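Local atomic coordinates of sugar fermentation stimulation protein homolog (Pyrococcus furiosus, PDB entry 4DA2), a protein that probably binds DNA and, through a PD-(D/E)xK nuclease-like domain joined to an OB fold, holds two calcium ions at a shared acidic site. Residues A[109-113]-A[114-118]; A[79-82]-A[83-86]; A[149-152]-A[153-157]; A[98-101]-A[102-105]; A[137-141]-A[142-146]. The protein carries 1 engineered substitution. One frame throughout, in Å; residues are numbered along the deposited sequence.

Contact 1: A[109-113]-A[114-118]; sequences EPRVG and ESRLD. With CA (calcium ion), chain D; CA (calcium ion), chain C.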
loop_
_atom_site.group_PDB
_atom_site.type_symbol
_atom_site.label_atom_id
_atom_site.label_comp_id
_atom_site.label_asym_id
_atom_site.label_seq_id
_atom_site.Cartn_x
_atom_site.Cartn_y
_atom_site.Cartn_z
ATOM N N GLU A 109 1.520 11.751 8.724
ATOM C CA GLU A 109 0.140 12.294 8.649
ATOM C C GLU A 109 -0.056 13.803 8.860
ATOM O O GLU A 109 -1.002 14.199 9.558
ATOM C CB GLU A 109 -0.792 11.525 9.604
ATOM C CG GLU A 109 -0.755 10.027 9.419
ATOM C CD GLU A 109 -1.362 9.596 8.102
ATOM O OE1 GLU A 109 -2.478 10.043 7.776
ATOM O OE2 GLU A 109 -0.734 8.794 7.384
ATOM N N PRO A 110 0.806 14.657 8.262
ATOM C CA PRO A 110 0.580 16.090 8.407
ATOM C C PRO A 110 -0.710 16.515 7.719
ATOM O O PRO A 110 -1.105 15.937 6.690
ATOM C CB PRO A 110 1.767 16.707 7.663
ATOM C CG PRO A 110 2.181 15.666 6.691
ATOM C CD PRO A 110 2.001 14.394 7.429
ATOM N N ARG A 111 -1.374 17.513 8.294
ATOM C CA ARG A 111 -2.524 18.109 7.653
ATOM C C ARG A 111 -2.112 18.865 6.386
ATOM O O ARG A 111 -1.128 19.600 6.385
ATOM C CB ARG A 111 -3.226 19.082 8.601
ATOM C CG ARG A 111 -4.037 18.451 9.701
ATOM C CD ARG A 111 -4.766 19.570 10.440
ATOM N NE ARG A 111 -5.726 19.107 11.442
ATOM C CZ ARG A 111 -6.982 18.749 11.187
ATOM N NH1 ARG A 111 -7.456 18.769 9.944
ATOM N NH2 ARG A 111 -7.767 18.358 12.182
ATOM N N VAL A 112 -2.867 18.650 5.316
ATOM C CA VAL A 112 -2.702 19.343 4.052
ATOM C C VAL A 112 -4.110 19.639 3.548
ATOM O O VAL A 112 -4.891 18.704 3.263
ATOM C CB VAL A 112 -1.992 18.464 2.976
ATOM C CG1 VAL A 112 -1.852 19.213 1.681
ATOM C CG2 VAL A 112 -0.637 17.966 3.462
ATOM N N GLY A 113 -4.420 20.925 3.410
ATOM C CA GLY A 113 -5.766 21.356 2.989
ATOM C C GLY A 113 -6.829 20.792 3.916
ATOM O O GLY A 113 -6.780 20.996 5.129
ATOM N N GLU A 114 -7.793 20.076 3.345
ATOM C CA GLU A 114 -8.888 19.502 4.126
ATOM C C GLU A 114 -8.598 18.110 4.669
ATOM O O GLU A 114 -9.434 17.527 5.353
ATOM C CB GLU A 114 -10.151 19.411 3.266
ATOM C CG GLU A 114 -10.709 20.722 2.773
ATOM C CD GLU A 114 -11.765 20.506 1.707
ATOM O OE1 GLU A 114 -12.145 19.338 1.448
ATOM O OE2 GLU A 114 -12.212 21.507 1.123
ATOM N N SER A 115 -7.410 17.582 4.374
ATOM C CA SER A 115 -7.117 16.192 4.640
ATOM C C SER A 115 -5.764 16.025 5.361
ATOM O O SER A 115 -5.239 16.971 5.952
ATOM C CB SER A 115 -7.145 15.430 3.297
ATOM O OG SER A 115 -7.189 14.036 3.494
ATOM N N ARG A 116 -5.216 14.813 5.317
ATOM C CA ARG A 116 -3.857 14.538 5.801
ATOM C C ARG A 116 -3.187 13.657 4.762
ATOM O O ARG A 116 -3.826 12.735 4.238
ATOM C CB ARG A 116 -3.880 13.760 7.130
ATOM C CG ARG A 116 -4.403 14.580 8.332
ATOM C CD ARG A 116 -4.414 13.779 9.601
ATOM N NE ARG A 116 -4.327 14.661 10.767
ATOM C CZ ARG A 116 -5.341 15.002 11.549
ATOM N NH1 ARG A 116 -6.566 14.546 11.315
ATOM N NH2 ARG A 116 -5.119 15.815 12.575
ATOM N N LEU A 117 -1.920 13.930 4.462
ATOM C CA LEU A 117 -1.156 13.041 3.575
ATOM C C LEU A 117 -0.166 12.242 4.411
ATOM O O LEU A 117 0.173 12.642 5.523
ATOM C CB LEU A 117 -0.425 13.850 2.513
ATOM C CG LEU A 117 -1.307 14.629 1.538
ATOM C CD1 LEU A 117 -0.426 15.484 0.596
ATOM C CD2 LEU A 117 -2.214 13.683 0.751
ATOM N N ASP A 118 0.320 11.122 3.873
ATOM C CA ASP A 118 1.104 10.188 4.673
ATOM C C ASP A 118 2.366 10.758 5.282
ATOM O O ASP A 118 2.607 10.557 6.486
ATOM C CB ASP A 118 1.479 8.948 3.865
ATOM C CG ASP A 118 0.306 8.088 3.569
ATOM O OD1 ASP A 118 -0.687 8.108 4.338
ATOM O OD2 ASP A 118 0.354 7.345 2.557
HETATM CA CA CA D . -2.545 8.438 5.656
HETATM CA CA CA C . -1.763 6.330 2.378
HETATM O O HOH W 1 1.760 8.030 7.453
HETATM O O HOH W 2 -6.395 19.212 7.230
HETATM O O HOH W 3 -2.960 10.236 3.983
HETATM O O HOH W 4 -3.880 5.741 1.370
HETATM O O HOH W 5 -3.599 6.852 4.155
HETATM O O HOH W 6 -0.490 4.842 3.871
HETATM O O HOH W 7 -4.990 9.221 6.038
#
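Over one face of the Arg111 guanidinium lies that of Arg116, offset toward the rim with the planes 44° apart, Arg116 NH2 standing 3.5 Å from Arg111 NE. Two like charges meet here, and each has oxygen at its edge: water 2, in the plane of Arg111, links NH1 to the carbonyls of Gly113 and Ser115, while Glu109 O lies in the plane of the Arg116 group. The chain folds as a beta hairpin through a type II' turn from Val112 to Ser115, where Gly113 takes positive phi. At the open end Glu109 N donates to Asp118 O at 2.8 Å, and the two carboxylates run side by side to one calcium ion, Glu109 through both oxygens. Asp118 OD1, 2.3 Å from that ion, also bridges to the second calcium, which OD2 binds at 2.4 Å. On the reverse face Val112 CG2 meets Leu117 CD1 at 3.8 Å; an alanine in place of Leu117 would probably leave Val112 without this apolar partner and open a gap beneath the hairpin. That face packs against helix 151-165, through Glu159, Leu160 and Leu163, and against Phe129 of strand 127-139, the strand that also brings Glu131 and Thr132 to the second calcium.

Contact 2: A[79-82]-A[83-86]; sequences IDTR and LQGK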
loop_
_atom_site.group_PDB
_atom_site.type_symbol
_atom_site.label_atom_id
_atom_site.label_comp_id
_atom_site.label_asym_id
_atom_site.label_seq_id
_atom_site.Cartn_x
_atom_site.Cartn_y
_atom_site.Cartn_z
ATOM N N ILE A 79 -1.673 -7.115 1.929
ATOM C CA ILE A 79 -2.840 -6.213 1.974
ATOM C C ILE A 79 -2.836 -5.165 3.069
ATOM O O ILE A 79 -3.554 -4.161 2.954
ATOM C CB ILE A 79 -4.168 -7.006 2.038
ATOM C CG1 ILE A 79 -4.312 -7.746 3.366
ATOM C CG2 ILE A 79 -4.275 -7.927 0.814
ATOM C CD1 ILE A 79 -5.759 -7.780 3.896
ATOM N N ASP A 80 -2.032 -5.378 4.121
ATOM C CA ASP A 80 -2.034 -4.489 5.284
ATOM C C ASP A 80 -1.318 -3.184 4.938
ATOM O O ASP A 80 -0.123 -3.181 4.607
ATOM C CB ASP A 80 -1.365 -5.160 6.493
ATOM C CG ASP A 80 -1.481 -4.322 7.776
ATOM O OD1 ASP A 80 -2.426 -4.545 8.562
ATOM O OD2 ASP A 80 -0.606 -3.456 8.004
ATOM N N THR A 81 -2.044 -2.078 5.019
ATOM C CA THR A 81 -1.464 -0.782 4.621
ATOM C C THR A 81 -0.402 -0.270 5.601
ATOM O O THR A 81 0.506 0.467 5.197
ATOM C CB THR A 81 -2.540 0.292 4.352
ATOM O OG1 THR A 81 -3.249 0.574 5.568
ATOM C CG2 THR A 81 -3.500 -0.170 3.257
ATOM N N ARG A 82 -0.511 -0.670 6.869
ATOM C CA ARG A 82 0.508 -0.367 7.864
ATOM C C ARG A 82 1.844 -1.036 7.541
ATOM O O ARG A 82 2.898 -0.370 7.622
ATOM C CB ARG A 82 0.075 -0.742 9.281
ATOM C CG ARG A 82 -1.000 0.112 9.877
ATOM C CD ARG A 82 -1.397 -0.466 11.225
ATOM N NE ARG A 82 -2.377 0.352 11.932
ATOM C CZ ARG A 82 -3.150 -0.090 12.921
ATOM N NH1 ARG A 82 -3.073 -1.357 13.315
ATOM N NH2 ARG A 82 -4.009 0.735 13.511
ATOM N N LEU A 83 1.808 -2.315 7.154
ATOM C CA LEU A 83 2.990 -3.041 6.775
ATOM C C LEU A 83 3.566 -2.428 5.494
ATOM O O LEU A 83 4.775 -2.234 5.393
ATOM C CB LEU A 83 2.686 -4.536 6.565
ATOM C CG LEU A 83 3.873 -5.440 6.242
ATOM C CD1 LEU A 83 5.110 -5.185 7.119
ATOM C CD2 LEU A 83 3.469 -6.938 6.319
ATOM N N GLN A 84 2.704 -2.180 4.511
ATOM C CA GLN A 84 3.141 -1.492 3.263
ATOM C C GLN A 84 3.878 -0.199 3.615
ATOM O O GLN A 84 4.966 0.068 3.085
ATOM C CB GLN A 84 1.942 -1.185 2.370
ATOM C CG GLN A 84 1.339 -2.399 1.681
ATOM C CD GLN A 84 0.139 -1.983 0.817
ATOM O OE1 GLN A 84 -0.044 -0.795 0.548
ATOM N NE2 GLN A 84 -0.638 -2.939 0.359
ATOM N N GLY A 85 3.299 0.595 4.513
ATOM C CA GLY A 85 3.923 1.829 4.967
ATOM C C GLY A 85 5.274 1.588 5.637
ATOM O O GLY A 85 6.218 2.330 5.404
ATOM N N LYS A 86 5.384 0.533 6.441
ATOM C CA LYS A 86 6.656 0.215 7.130
ATOM C C LYS A 86 7.717 -0.151 6.080
ATOM O O LYS A 86 8.886 0.240 6.213
ATOM C CB LYS A 86 6.490 -0.939 8.124
ATOM C CG LYS A 86 5.732 -0.571 9.399
ATOM C CD LYS A 86 5.984 -1.629 10.470
ATOM C CE LYS A 86 5.351 -1.257 11.810
ATOM N NZ LYS A 86 3.984 -1.819 11.932
#
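Asp80 reaches across the first turn of helix 81-93, its carboxylate oxygen OD2 lying 3.8 Å from Leu83 CB and the two side chains crossing at about a right angle. With CG anti to the backbone N (chi1 -174°), the carboxylate turns to the start of the helix, and OD2 receives the N-H of Leu83 at 2.8 Å on its anti lone pair, with an angle of 150° at the hydrogen. This is a classical N-cap: the side chain supplies an acceptor for an N-H of the first turn, and the negative group faces the helix end where the dipole would probably favour it. A leucine in place of Asp80 would probably leave the Leu83 N-H without its acceptor and fray the helix start. The main chain of the same residue is engaged as well, since Gln84 N donates to Asp80 O at 3.0 Å, the first backbone bond of the helix. Gln84 CG rests 3.4 Å from that same Asp80 O, and its extended chain carries NE2 back past the cap to hydrogen-bond Ile78 O and Ser134 OG. Farther along, Lys86 CG lies 3.4 Å from Arg82 O, which accepts from Lys86 N. Strand 65-72 lies against the cap, with Ile66 and Leu68 touching Asp80 and Leu68 also meeting Leu83, while Asp80 OD1 makes a weak bond to Thr38 OG1.

Contact 3: A[149-152]-A[153-157]; sequences PSVR and GQRHI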
loop_
_atom_site.group_PDB
_atom_site.type_symbol
_atom_site.label_atom_id
_atom_site.label_comp_id
_atom_site.label_asym_id
_atom_site.label_seq_id
_atom_site.Cartn_x
_atom_site.Cartn_y
_atom_site.Cartn_z
ATOM N N PRO A 149 -14.542 2.843 -5.586
ATOM C CA PRO A 149 -14.427 4.288 -5.381
ATOM C C PRO A 149 -13.859 4.643 -4.020
ATOM O O PRO A 149 -14.184 3.998 -3.025
ATOM C CB PRO A 149 -15.871 4.762 -5.515
ATOM C CG PRO A 149 -16.470 3.770 -6.450
ATOM C CD PRO A 149 -15.896 2.472 -6.030
ATOM N N SER A 150 -12.981 5.641 -4.002
ATOM C CA SER A 150 -12.343 6.105 -2.785
ATOM C C SER A 150 -12.466 7.615 -2.755
ATOM O O SER A 150 -11.801 8.325 -3.522
ATOM C CB SER A 150 -10.876 5.679 -2.726
ATOM O OG SER A 150 -10.249 6.134 -1.519
ATOM N N VAL A 151 -13.346 8.110 -1.889
ATOM C CA VAL A 151 -13.486 9.549 -1.706
ATOM C C VAL A 151 -12.277 10.103 -0.986
ATOM O O VAL A 151 -11.823 11.207 -1.307
ATOM C CB VAL A 151 -14.775 9.939 -0.921
ATOM C CG1 VAL A 151 -14.999 11.442 -0.990
ATOM C CG2 VAL A 151 -15.985 9.200 -1.509
ATOM N N ARG A 152 -11.805 9.338 0.004
ATOM C CA ARG A 152 -10.577 9.595 0.733
ATOM C C ARG A 152 -9.446 9.822 -0.281
ATOM O O ARG A 152 -8.761 10.832 -0.210
ATOM C CB ARG A 152 -10.281 8.393 1.636
ATOM C CG ARG A 152 -9.170 8.539 2.647
ATOM C CD ARG A 152 -8.827 7.134 3.176
ATOM N NE ARG A 152 -8.065 7.116 4.422
ATOM C CZ ARG A 152 -8.442 6.480 5.532
ATOM N NH1 ARG A 152 -9.582 5.795 5.579
ATOM N NH2 ARG A 152 -7.670 6.524 6.605
ATOM N N GLY A 153 -9.281 8.893 -1.226
ATOM C CA GLY A 153 -8.248 9.003 -2.263
ATOM C C GLY A 153 -8.437 10.142 -3.245
ATOM O O GLY A 153 -7.460 10.767 -3.668
ATOM N N GLN A 154 -9.688 10.427 -3.621
ATOM C CA GLN A 154 -9.976 11.586 -4.458
ATOM C C GLN A 154 -9.513 12.869 -3.771
ATOM O O GLN A 154 -8.893 13.703 -4.411
ATOM C CB GLN A 154 -11.467 11.680 -4.808
ATOM C CG GLN A 154 -11.980 10.564 -5.710
ATOM C CD GLN A 154 -13.504 10.584 -5.845
ATOM O OE1 GLN A 154 -14.152 11.556 -5.489
ATOM N NE2 GLN A 154 -14.068 9.507 -6.351
ATOM N N ARG A 155 -9.789 12.987 -2.467
ATOM C CA ARG A 155 -9.339 14.119 -1.652
ATOM C C ARG A 155 -7.830 14.235 -1.615
ATOM O O ARG A 155 -7.304 15.313 -1.764
ATOM C CB ARG A 155 -9.872 14.010 -0.216
ATOM C CG ARG A 155 -11.282 14.536 -0.056
ATOM C CD ARG A 155 -11.696 14.495 1.439
ATOM N NE ARG A 155 -13.115 14.188 1.583
ATOM C CZ ARG A 155 -13.613 13.159 2.264
ATOM N NH1 ARG A 155 -12.815 12.301 2.915
ATOM N NH2 ARG A 155 -14.923 12.988 2.304
ATOM N N HIS A 156 -7.151 13.117 -1.389
ATOM C CA HIS A 156 -5.695 13.137 -1.323
ATOM C C HIS A 156 -5.090 13.610 -2.633
ATOM O O HIS A 156 -4.180 14.424 -2.627
ATOM C CB HIS A 156 -5.137 11.769 -0.959
ATOM C CG HIS A 156 -5.458 11.318 0.431
ATOM N ND1 HIS A 156 -5.379 9.994 0.808
ATOM C CD2 HIS A 156 -5.852 12.005 1.535
ATOM C CE1 HIS A 156 -5.692 9.885 2.091
ATOM N NE2 HIS A 156 -6.003 11.089 2.548
ATOM N N ILE A 157 -5.588 13.104 -3.759
ATOM C CA ILE A 157 -5.021 13.484 -5.066
ATOM C C ILE A 157 -5.265 14.978 -5.338
ATOM O O ILE A 157 -4.385 15.686 -5.871
ATOM C CB ILE A 157 -5.511 12.572 -6.226
ATOM C CG1 ILE A 157 -5.060 11.123 -5.967
ATOM C CG2 ILE A 157 -4.938 13.088 -7.609
ATOM C CD1 ILE A 157 -5.940 10.034 -6.663
#
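Ser150 holds OG anti to its own main-chain nitrogen (chi1 -180°), which sets the hydroxyl oxygen before the first turn of helix 151-165, where it accepts from Gly153 N at 2.9 Å. Arg152 likewise has CG opposite its backbone N (chi1 -170°), and its extended chain runs alongside His156, both pointing the same way, with Arg152 CG 3.8 Å from His156 CE1. The guanidinium and imidazole planes are 75° apart, and CE1 lies near the plane of the guanidinium at its edge. Arg152 O lies over one face of the imidazole, toward the rim, 3.4 Å from His156 CG, and the same oxygen accepts from His156 N. Ser150 is thus an N-cap, and the glycine at the third helical position suits it: a CB there would come tight against Ser150 OG. Ser150 O accepts from Gln154 N at 3.0 Å, and Gln154 CG sits 3.1 Å from Ser150 O. On the outer side Val151 CG1 rests over one face of the Arg155 guanidinium, 3.6 Å from NH2. Asp191 OD2 receives bonds from both Ser150 N and Gln154 NE2, tying the cap to the start of helix 192-204, whose Leu197 and Leu198 meet Ile157. His156 bonds through ND1 to Lys133 NZ of strand 127-139, and its ring packs on Leu117 of strand 115-122.

Contact 4: A[98-101]-A[102-105]; sequences PELE and GCRI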
loop_
_atom_site.group_PDB
_atom_site.type_symbol
_atom_site.label_atom_id
_atom_site.label_comp_id
_atom_site.label_asym_id
_atom_site.label_seq_id
_atom_site.Cartn_x
_atom_site.Cartn_y
_atom_site.Cartn_z
ATOM N N PRO A 98 16.971 6.550 -5.578
ATOM C CA PRO A 98 18.048 7.527 -5.793
ATOM C C PRO A 98 17.588 8.976 -5.644
ATOM O O PRO A 98 18.320 9.791 -5.084
ATOM C CB PRO A 98 18.488 7.251 -7.232
ATOM C CG PRO A 98 18.185 5.802 -7.431
ATOM C CD PRO A 98 16.910 5.557 -6.670
ATOM N N GLU A 99 16.376 9.290 -6.109
ATOM C CA GLU A 99 15.894 10.684 -6.062
ATOM C C GLU A 99 15.647 11.162 -4.629
ATOM O O GLU A 99 15.619 12.368 -4.370
ATOM C CB GLU A 99 14.629 10.858 -6.888
ATOM C CG GLU A 99 13.470 9.977 -6.408
ATOM C CD GLU A 99 12.264 10.087 -7.309
ATOM O OE1 GLU A 99 11.977 11.222 -7.731
ATOM O OE2 GLU A 99 11.613 9.050 -7.586
ATOM N N LEU A 100 15.475 10.224 -3.699
ATOM C CA LEU A 100 15.239 10.567 -2.285
ATOM C C LEU A 100 16.464 10.308 -1.366
ATOM O O LEU A 100 16.347 10.249 -0.136
ATOM C CB LEU A 100 13.969 9.867 -1.762
ATOM C CG LEU A 100 12.669 10.315 -2.469
ATOM C CD1 LEU A 100 11.537 9.341 -2.230
ATOM C CD2 LEU A 100 12.240 11.754 -2.085
ATOM N N GLU A 101 17.638 10.159 -1.971
ATOM C CA GLU A 101 18.880 10.052 -1.199
ATOM C C GLU A 101 19.121 11.282 -0.357
ATOM O O GLU A 101 18.920 12.413 -0.801
ATOM C CB GLU A 101 20.091 9.780 -2.099
ATOM C CG GLU A 101 20.187 8.324 -2.545
ATOM C CD GLU A 101 21.175 8.106 -3.681
ATOM O OE1 GLU A 101 22.144 8.896 -3.804
ATOM O OE2 GLU A 101 20.968 7.144 -4.461
ATOM N N GLY A 102 19.538 11.057 0.880
ATOM C CA GLY A 102 19.769 12.153 1.808
ATOM C C GLY A 102 18.475 12.774 2.318
ATOM O O GLY A 102 18.507 13.839 2.927
ATOM N N CYS A 103 17.344 12.116 2.056
ATOM C CA CYS A 103 16.041 12.576 2.552
ATOM C C CYS A 103 15.530 11.642 3.632
ATOM O O CYS A 103 15.779 10.431 3.587
ATOM C CB CYS A 103 14.998 12.593 1.437
ATOM S SG CYS A 103 15.429 13.470 -0.042
ATOM N N ARG A 104 14.778 12.196 4.582
ATOM C CA ARG A 104 14.183 11.397 5.651
ATOM C C ARG A 104 12.790 11.900 6.032
ATOM O O ARG A 104 12.464 13.069 5.798
ATOM C CB ARG A 104 15.081 11.425 6.884
ATOM C CG ARG A 104 15.297 12.827 7.445
ATOM C CD ARG A 104 16.222 12.856 8.627
ATOM N NE ARG A 104 16.183 14.191 9.223
ATOM C CZ ARG A 104 15.601 14.488 10.380
ATOM N NH1 ARG A 104 15.026 13.543 11.124
ATOM N NH2 ARG A 104 15.611 15.742 10.801
ATOM N N ILE A 105 11.978 11.024 6.636
ATOM C CA ILE A 105 10.626 11.436 7.102
ATOM C C ILE A 105 10.799 12.332 8.334
ATOM O O ILE A 105 11.548 11.990 9.256
ATOM C CB ILE A 105 9.719 10.197 7.402
ATOM C CG1 ILE A 105 9.488 9.407 6.100
ATOM C CG2 ILE A 105 8.377 10.626 8.028
ATOM C CD1 ILE A 105 9.131 7.913 6.295
#
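The chain reverses here through a type II beta turn from Leu100 to Cys103, closed by Cys103 N donating to Leu100 O at 3.0 Å. Such turns favour glycine at the third position, and Gly102 fills it with positive phi (74°); a CB there would clash with Glu101 O. The turn leads from the short 3-10 segment 98-99 into strand 104-108, and so joins the loop after helix 81-93 to the mixed sheet of the nuclease-like domain. Of its side chains, Cys103 is the one directed back at the other half. Cys103 CB is 3.1 Å from Leu100 O, the oxygen its backbone N-H bonds, and SG stands beside the backbone N (chi1 -53°), 3.4 Å from Leu100 O. The sulfur is bonded to Cys123 in a disulfide, which ties the turn covalently to the chain just beyond strand 115-122 and fixes the rotation of the side chain; Ile121 of that strand also touches Cys103. Leu100, which touches this sulfur, also packs on Ile92 of helix 81-93. Glu99, just before the turn, makes a salt bridge through OE2 to Arg209, and within the turn Gly102 N donates to Glu95 OE2. The apolar touch across the turn is between one methyl and the half-cystine, Leu100 CD2 standing 4.2 Å from Cys103 SG.

Contact 5: A[137-141]-A[142-146]; sequences LREGE and YAMYP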
loop_
_atom_site.group_PDB
_atom_site.type_symbol
_atom_site.label_atom_id
_atom_site.label_comp_id
_atom_site.label_asym_id
_atom_site.label_seq_id
_atom_site.Cartn_x
_atom_site.Cartn_y
_atom_site.Cartn_z
ATOM N N LEU A 137 -4.641 -4.877 -6.612
ATOM C CA LEU A 137 -5.581 -5.425 -7.588
ATOM C C LEU A 137 -4.805 -5.783 -8.853
ATOM O O LEU A 137 -4.089 -4.944 -9.402
ATOM C CB LEU A 137 -6.692 -4.415 -7.891
ATOM C CG LEU A 137 -7.746 -4.844 -8.927
ATOM C CD1 LEU A 137 -8.631 -5.991 -8.424
ATOM C CD2 LEU A 137 -8.586 -3.676 -9.409
ATOM N N ARG A 138 -4.906 -7.035 -9.290
ATOM C CA ARG A 138 -4.085 -7.517 -10.394
ATOM C C ARG A 138 -4.860 -7.599 -11.685
ATOM O O ARG A 138 -5.985 -8.093 -11.715
ATOM C CB ARG A 138 -3.524 -8.902 -10.082
ATOM C CG ARG A 138 -2.846 -9.602 -11.288
ATOM C CD ARG A 138 -2.632 -11.091 -11.054
ATOM N NE ARG A 138 -1.919 -11.340 -9.808
ATOM C CZ ARG A 138 -0.603 -11.219 -9.643
ATOM N NH1 ARG A 138 0.171 -10.847 -10.659
ATOM N NH2 ARG A 138 -0.062 -11.454 -8.453
ATOM N N GLU A 139 -4.240 -7.113 -12.745
ATOM C CA GLU A 139 -4.677 -7.415 -14.108
ATOM C C GLU A 139 -3.436 -7.784 -14.903
ATOM O O GLU A 139 -2.685 -6.914 -15.350
ATOM C CB GLU A 139 -5.400 -6.243 -14.760
ATOM C CG GLU A 139 -5.882 -6.550 -16.187
ATOM C CD GLU A 139 -6.214 -5.301 -16.973
ATOM O OE1 GLU A 139 -7.248 -4.658 -16.670
ATOM O OE2 GLU A 139 -5.438 -4.971 -17.898
ATOM N N GLY A 140 -3.209 -9.087 -15.054
ATOM C CA GLY A 140 -2.010 -9.585 -15.732
ATOM C C GLY A 140 -0.722 -9.136 -15.067
ATOM O O GLY A 140 -0.463 -9.456 -13.913
ATOM N N GLU A 141 0.066 -8.342 -15.785
ATOM C CA GLU A 141 1.331 -7.861 -15.251
ATOM C C GLU A 141 1.165 -6.562 -14.465
ATOM O O GLU A 141 2.149 -6.027 -13.950
ATOM C CB GLU A 141 2.333 -7.655 -16.395
ATOM C CG GLU A 141 3.086 -8.954 -16.784
ATOM C CD GLU A 141 4.003 -9.466 -15.681
ATOM O OE1 GLU A 141 4.710 -8.643 -15.068
ATOM O OE2 GLU A 141 4.025 -10.689 -15.425
ATOM N N TYR A 142 -0.062 -6.042 -14.404
ATOM C CA TYR A 142 -0.316 -4.747 -13.744
ATOM C C TYR A 142 -0.763 -4.932 -12.292
ATOM O O TYR A 142 -1.568 -5.818 -12.003
ATOM C CB TYR A 142 -1.406 -3.935 -14.469
ATOM C CG TYR A 142 -1.011 -3.467 -15.849
ATOM C CD1 TYR A 142 -0.471 -2.188 -16.048
ATOM C CD2 TYR A 142 -1.177 -4.297 -16.960
ATOM C CE1 TYR A 142 -0.093 -1.752 -17.337
ATOM C CE2 TYR A 142 -0.816 -3.874 -18.235
ATOM C CZ TYR A 142 -0.270 -2.601 -18.415
ATOM O OH TYR A 142 0.097 -2.199 -19.682
ATOM N N ALA A 143 -0.217 -4.106 -11.399
ATOM C CA ALA A 143 -0.885 -3.781 -10.123
ATOM C C ALA A 143 -1.743 -2.556 -10.369
ATOM O O ALA A 143 -1.344 -1.648 -11.133
ATOM C CB ALA A 143 0.140 -3.479 -9.065
ATOM N N MET A 144 -2.909 -2.506 -9.724
ATOM C CA MET A 144 -3.852 -1.421 -9.946
ATOM C C MET A 144 -4.438 -0.822 -8.688
ATOM O O MET A 144 -4.486 -1.477 -7.596
ATOM C CB MET A 144 -4.972 -1.880 -10.883
ATOM C CG MET A 144 -4.435 -2.424 -12.181
ATOM S SD MET A 144 -5.794 -2.564 -13.362
ATOM C CE MET A 144 -6.888 -3.751 -12.545
ATOM N N TYR A 145 -4.852 0.443 -8.830
ATOM C CA TYR A 145 -5.567 1.157 -7.781
ATOM C C TYR A 145 -6.623 2.041 -8.410
ATOM O O TYR A 145 -6.375 2.633 -9.469
ATOM C CB TYR A 145 -4.578 1.978 -6.942
ATOM C CG TYR A 145 -5.214 3.046 -6.083
ATOM C CD1 TYR A 145 -5.511 2.804 -4.721
ATOM C CD2 TYR A 145 -5.550 4.283 -6.626
ATOM C CE1 TYR A 145 -6.085 3.806 -3.926
ATOM C CE2 TYR A 145 -6.138 5.301 -5.838
ATOM C CZ TYR A 145 -6.386 5.050 -4.498
ATOM O OH TYR A 145 -6.964 6.043 -3.751
ATOM N N PRO A 146 -7.798 2.170 -7.758
ATOM C CA PRO A 146 -8.198 1.455 -6.535
ATOM C C PRO A 146 -9.086 0.299 -6.975
ATOM O O PRO A 146 -9.288 0.132 -8.180
ATOM C CB PRO A 146 -9.024 2.502 -5.800
ATOM C CG PRO A 146 -9.710 3.232 -6.898
ATOM C CD PRO A 146 -8.738 3.261 -8.069
#
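Leu137 and Met144 face each other across a beta hairpin, in which the end of strand 127-139 turns back as strand 142-145 through a type II' turn from Glu139 to Tyr142, with Gly140 at the positive-phi corner. Backbone bonds pair the strands. Glu139 and Tyr142 form a hydrogen-bonded antiparallel pair, Tyr142 N to Glu139 O at 2.9 Å and Glu139 N to Tyr142 O at 3.1 Å; Leu137 and Met144 form another, whose bond from Met144 N to Leu137 O is weak, bent to 129° at the hydrogen. Between them Arg138 pairs with Ala143 without such bonds, though Arg138 CA makes a CA-H...O contact with Tyr142 O. The apolar contacts gather on the face that carries Leu137, Glu139, Tyr142 and Met144. The Met144 chain is bent at its last torsion (chi3 -62°), which swings the methyl CE across the hairpin to 3.7 Å from Glu139 CB and 3.6 Å from Leu137 CD2. The polar ends find partners beyond the hairpin: Glu139 OE2 salt-bridges Lys185, and Tyr142 OH bonds Glu230 OE2 while its ring makes cation-pi contacts with Lys183 and Lys185. On the opposite face, which Arg138 shares with Ala143, Arg138 NH2 salt-bridges Asp72. The two lysines belong to strand 183-186, which runs parallel to strand 142-145 and continues the sheet beyond the hairpin. At the edge of the Tyr142 ring, in its plane, Glu139 O lies 3.4 Å from Tyr142 CD2.

Following the chain, contact 2 (79-86) comes first, starting helix 81-93 as the chain leaves the OB-fold part. Contact 4 (98-105) turns from beyond that helix into strand 104-108, and contact 1 (109-118) follows as a hairpin that feeds strand 115-122. Contact 5 (137-146) closes the hairpin that ends strand 127-139, and contact 3 (149-157) begins the following helix. All five are local and in series, so none nests in or crosses another. In space, contacts 1 and 3 touch where Ser115 OG meets His156 CD2 at 3.1 Å, and contacts 3 and 5 where Tyr145 OH lies 3.6 Å from Gly153 CA. Contacts 1, 4 and 5 share one mixed sheet.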